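Local structure of VESB protease (Vibrio cholerae, 4LK4) at residues D59-A63 / A64-V68; L93-P97 / S98-N102. The protein is a secreted protein of the trypsin family (peptidase S1) that probably hydrolyses peptide bonds as a serine endopeptidase. The protein carries 1 engineered substitution. One frame throughout, in Å; residues are numbered along the deposited sequence.

Contact 1: residues D59-A63 / A64-V68; sequences DSRSA and ASVDV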
# COMPACT_ATOMS: atom_id res chain seq x y z
N ASP A 59 6.18 -0.33 -8.57
CA ASP A 59 6.40 0.53 -9.76
C ASP A 59 6.38 -0.32 -11.04
O ASP A 59 5.79 0.08 -12.07
CB ASP A 59 7.73 1.30 -9.70
CG ASP A 59 7.71 2.48 -8.70
OD1 ASP A 59 6.65 3.09 -8.44
OD2 ASP A 59 8.81 2.83 -8.19
N SER A 60 6.97 -1.50 -10.99
CA SER A 60 7.12 -2.32 -12.22
C SER A 60 6.54 -3.73 -12.13
O SER A 60 7.02 -4.64 -12.81
CB SER A 60 8.62 -2.39 -12.55
OG SER A 60 9.17 -1.10 -12.77
N ARG A 61 5.53 -3.90 -11.29
CA ARG A 61 4.95 -5.20 -11.01
C ARG A 61 3.47 -5.03 -10.83
O ARG A 61 3.02 -3.96 -10.42
CB ARG A 61 5.42 -5.74 -9.67
CG ARG A 61 6.90 -5.87 -9.48
CD ARG A 61 7.22 -6.30 -8.06
NE ARG A 61 8.63 -6.03 -7.77
CZ ARG A 61 9.61 -6.91 -7.94
NH1 ARG A 61 9.35 -8.16 -8.36
NH2 ARG A 61 10.86 -6.56 -7.67
N SER A 62 2.73 -6.10 -11.08
CA SER A 62 1.32 -6.12 -10.73
C SER A 62 0.92 -7.40 -9.99
O SER A 62 1.69 -8.34 -9.84
CB SER A 62 0.46 -5.88 -11.98
OG SER A 62 0.85 -6.76 -12.99
N ALA A 63 -0.32 -7.38 -9.53
CA ALA A 63 -0.85 -8.37 -8.63
C ALA A 63 -0.50 -9.80 -9.01
O ALA A 63 0.00 -10.55 -8.17
CB ALA A 63 -2.36 -8.21 -8.57
N ALA A 64 -0.71 -10.16 -10.28
CA ALA A 64 -0.57 -11.58 -10.72
C ALA A 64 0.86 -12.11 -10.69
O ALA A 64 1.06 -13.31 -10.83
CB ALA A 64 -1.16 -11.79 -12.12
N SER A 65 1.84 -11.23 -10.52
CA SER A 65 3.21 -11.67 -10.39
C SER A 65 3.68 -11.65 -8.92
O SER A 65 4.90 -11.76 -8.63
CB SER A 65 4.09 -10.76 -11.24
OG SER A 65 4.15 -9.47 -10.63
N VAL A 66 2.74 -11.53 -7.98
CA VAL A 66 3.13 -11.34 -6.56
C VAL A 66 2.44 -12.27 -5.59
O VAL A 66 1.22 -12.42 -5.64
CB VAL A 66 2.89 -9.89 -6.12
CG1 VAL A 66 2.96 -9.75 -4.59
CG2 VAL A 66 3.92 -8.99 -6.79
N ASP A 67 3.24 -12.90 -4.73
CA ASP A 67 2.77 -13.62 -3.56
C ASP A 67 3.22 -12.88 -2.32
O ASP A 67 4.15 -12.08 -2.37
CB ASP A 67 3.37 -15.02 -3.48
CG ASP A 67 2.89 -15.95 -4.57
OD1 ASP A 67 1.76 -15.73 -5.07
OD2 ASP A 67 3.65 -16.90 -4.93
N VAL A 68 2.57 -13.18 -1.20
CA VAL A 68 3.03 -12.73 0.09
C VAL A 68 3.20 -13.94 0.98
O VAL A 68 2.56 -14.98 0.78
CB VAL A 68 2.05 -11.74 0.76
CG1 VAL A 68 1.58 -10.72 -0.25
CG2 VAL A 68 0.87 -12.47 1.40
O HOH W 1 4.16 -8.00 -13.36
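S62 and S65 meet through a single acceptor: the carbonyl oxygen S62 O takes two hydrogen bonds from S65. The backbone bond, S65 N to S62 O, measures 3.0 Å and is nearly straight (158° at the hydrogen). The hydroxyl bond is shorter, S65 OG lying 2.8 Å from S62 O and in its carbonyl plane. That grip needs OG between the backbone N and the carbonyl carbon (chi1 71°), where the short serine chain folds back on the turn. A second backbone bond follows, V66 N to A63 O at 2.9 Å, so two successive tight turns make one short piece of 3-10 character; the small A63 and A64 fit its tight corner. A water adds a bridge, giving a hydrogen to S65 OG and accepting one from S62 N.

Apolar contact is slight: R61 CD lies 4.4 Å from V66 CG2, a methyl that also packs beside the carbonyl oxygen S62 O. The guanidinium of R61 makes a cation-pi contact with F40. Beta-branched V66 suits a strand start: it opens strand 66-70 of the closed six-stranded trypsin-type barrel, between 82-91, where it pairs with A86, and 25-30, where the backbone of D67 bonds to V29.

Contact 2: residues L93-P97 / S98-N102; sequences LSYSP and SNLLN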
# COMPACT_ATOMS: atom_id res chain seq x y z
N LEU A 93 -3.33 7.20 -4.83
CA LEU A 93 -3.49 7.82 -6.13
C LEU A 93 -2.70 9.14 -6.26
O LEU A 93 -2.51 9.63 -7.38
CB LEU A 93 -4.97 8.02 -6.44
CG LEU A 93 -5.72 6.70 -6.71
CD1 LEU A 93 -7.17 7.01 -7.02
CD2 LEU A 93 -5.11 5.92 -7.86
N SER A 94 -2.23 9.67 -5.13
CA SER A 94 -1.27 10.78 -5.08
C SER A 94 0.19 10.32 -4.90
O SER A 94 1.10 11.14 -4.75
CB SER A 94 -1.67 11.79 -3.98
OG SER A 94 -2.98 12.32 -4.26
N TYR A 95 0.44 9.01 -4.95
CA TYR A 95 1.81 8.51 -4.98
C TYR A 95 2.52 9.13 -6.16
O TYR A 95 1.97 9.18 -7.27
CB TYR A 95 1.84 6.99 -5.12
CG TYR A 95 3.18 6.43 -5.50
CD1 TYR A 95 4.29 6.57 -4.67
CD2 TYR A 95 3.34 5.75 -6.70
CE1 TYR A 95 5.52 6.03 -5.02
CE2 TYR A 95 4.55 5.22 -7.06
CZ TYR A 95 5.64 5.36 -6.22
OH TYR A 95 6.83 4.84 -6.65
N SER A 96 3.69 9.68 -5.90
CA SER A 96 4.56 10.19 -6.96
C SER A 96 5.88 9.47 -6.84
O SER A 96 6.55 9.56 -5.81
CB SER A 96 4.78 11.72 -6.84
OG SER A 96 5.27 12.09 -5.55
N PRO A 97 6.27 8.74 -7.88
CA PRO A 97 7.52 8.01 -7.83
C PRO A 97 8.77 8.89 -7.86
O PRO A 97 9.82 8.42 -7.50
CB PRO A 97 7.47 7.14 -9.10
CG PRO A 97 6.63 7.91 -10.04
CD PRO A 97 5.66 8.72 -9.22
N SER A 98 8.69 10.15 -8.27
CA SER A 98 9.93 10.94 -8.37
C SER A 98 10.55 11.14 -6.99
O SER A 98 11.72 10.85 -6.79
CB SER A 98 9.74 12.27 -9.10
OG SER A 98 8.47 12.80 -8.83
N ASN A 99 9.74 11.60 -6.03
CA ASN A 99 10.22 11.85 -4.66
C ASN A 99 9.52 10.98 -3.62
O ASN A 99 9.63 11.21 -2.41
CB ASN A 99 10.06 13.32 -4.33
CG ASN A 99 8.62 13.81 -4.48
OD1 ASN A 99 7.66 13.02 -4.59
ND2 ASN A 99 8.47 15.13 -4.49
N LEU A 100 8.82 9.96 -4.09
CA LEU A 100 8.17 8.97 -3.26
C LEU A 100 7.27 9.50 -2.14
O LEU A 100 7.16 8.87 -1.09
CB LEU A 100 9.21 8.03 -2.66
CG LEU A 100 10.10 7.20 -3.59
CD1 LEU A 100 11.00 6.30 -2.74
CD2 LEU A 100 9.25 6.35 -4.50
N LEU A 101 6.59 10.62 -2.35
CA LEU A 101 5.52 10.99 -1.44
C LEU A 101 4.29 10.07 -1.59
O LEU A 101 4.01 9.55 -2.66
CB LEU A 101 5.09 12.45 -1.60
CG LEU A 101 6.16 13.54 -1.45
CD1 LEU A 101 5.52 14.91 -1.62
CD2 LEU A 101 6.91 13.48 -0.13
N ASN A 102 3.58 9.91 -0.49
CA ASN A 102 2.43 9.06 -0.38
C ASN A 102 2.76 7.66 -0.81
O ASN A 102 2.01 7.03 -1.54
CB ASN A 102 1.27 9.64 -1.17
CG ASN A 102 1.08 11.11 -0.89
OD1 ASN A 102 0.94 11.53 0.26
ND2 ASN A 102 1.12 11.90 -1.95
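S96 and L101 face each other across the surface loop that joins strands 82-91 and 105-109, whose chain reverses at P97-N99. The backbone bond S96 N to L101 O is long, at 3.3 Å, and the same oxygen receives a CA-H contact from Y95 CA. Inside the bend, S96 OG donates to N99 OD1 over 2.7 Å, in the plane of the amide carbonyl. Both S96 and N99 hold their side chains between backbone N and carbonyl carbon (chi1 54° and 57°), which turns the two short polar groups inward to meet. N99 OD1 also takes a weak bond from L101 N, so asparagine here bridges side chain and backbone. The restricted phi of P97 suits the bend.

In trypsin-like proteases the corresponding loop borders the S2 subsite, and here Y95 and L100 both touch H56, the histidine of the family's TAAHC sequence; L100 also reaches W217. Y95 and L100 lie side by side: the methyl L100 CD2 sits at the ring edge, 3.8 Å from Y95 CE1, while Y95 OH bonds to D59. At the open end of the loop, N102 ND2 donates to S94 O at 2.9 Å. The oxygen is nearly in the amide plane of N102, but the donor stands 71° above the carbonyl plane of S94. Asparagine suits N102 doubly, tolerating its positive phi and offering this amide, while its backbone N bonds to T183 OG1.

Contact 1 closes before contact 2 opens along the chain, and their centres are about 18 Å apart. Both belong to the six-stranded antiparallel barrel of the trypsin-like part: 59-68 runs from the loop after strand 50-53 into strand 66-70, whereas the loop 93-102 links strands 82-91 and 105-109. Strand 82-91 pairs with both 66-70 and 105-109. The two regions touch through D59, whose OD1 lies 2.5 Å from Y95 OH, a probable hydrogen bond, and packs on P97 CB; D59 is also salt-bridged to R91 on strand 82-91. D59 thus ties the loop that follows H56 to the one containing Y95. At its start, contact 2 reaches strand 248-258 of the C-terminal sheet through L93.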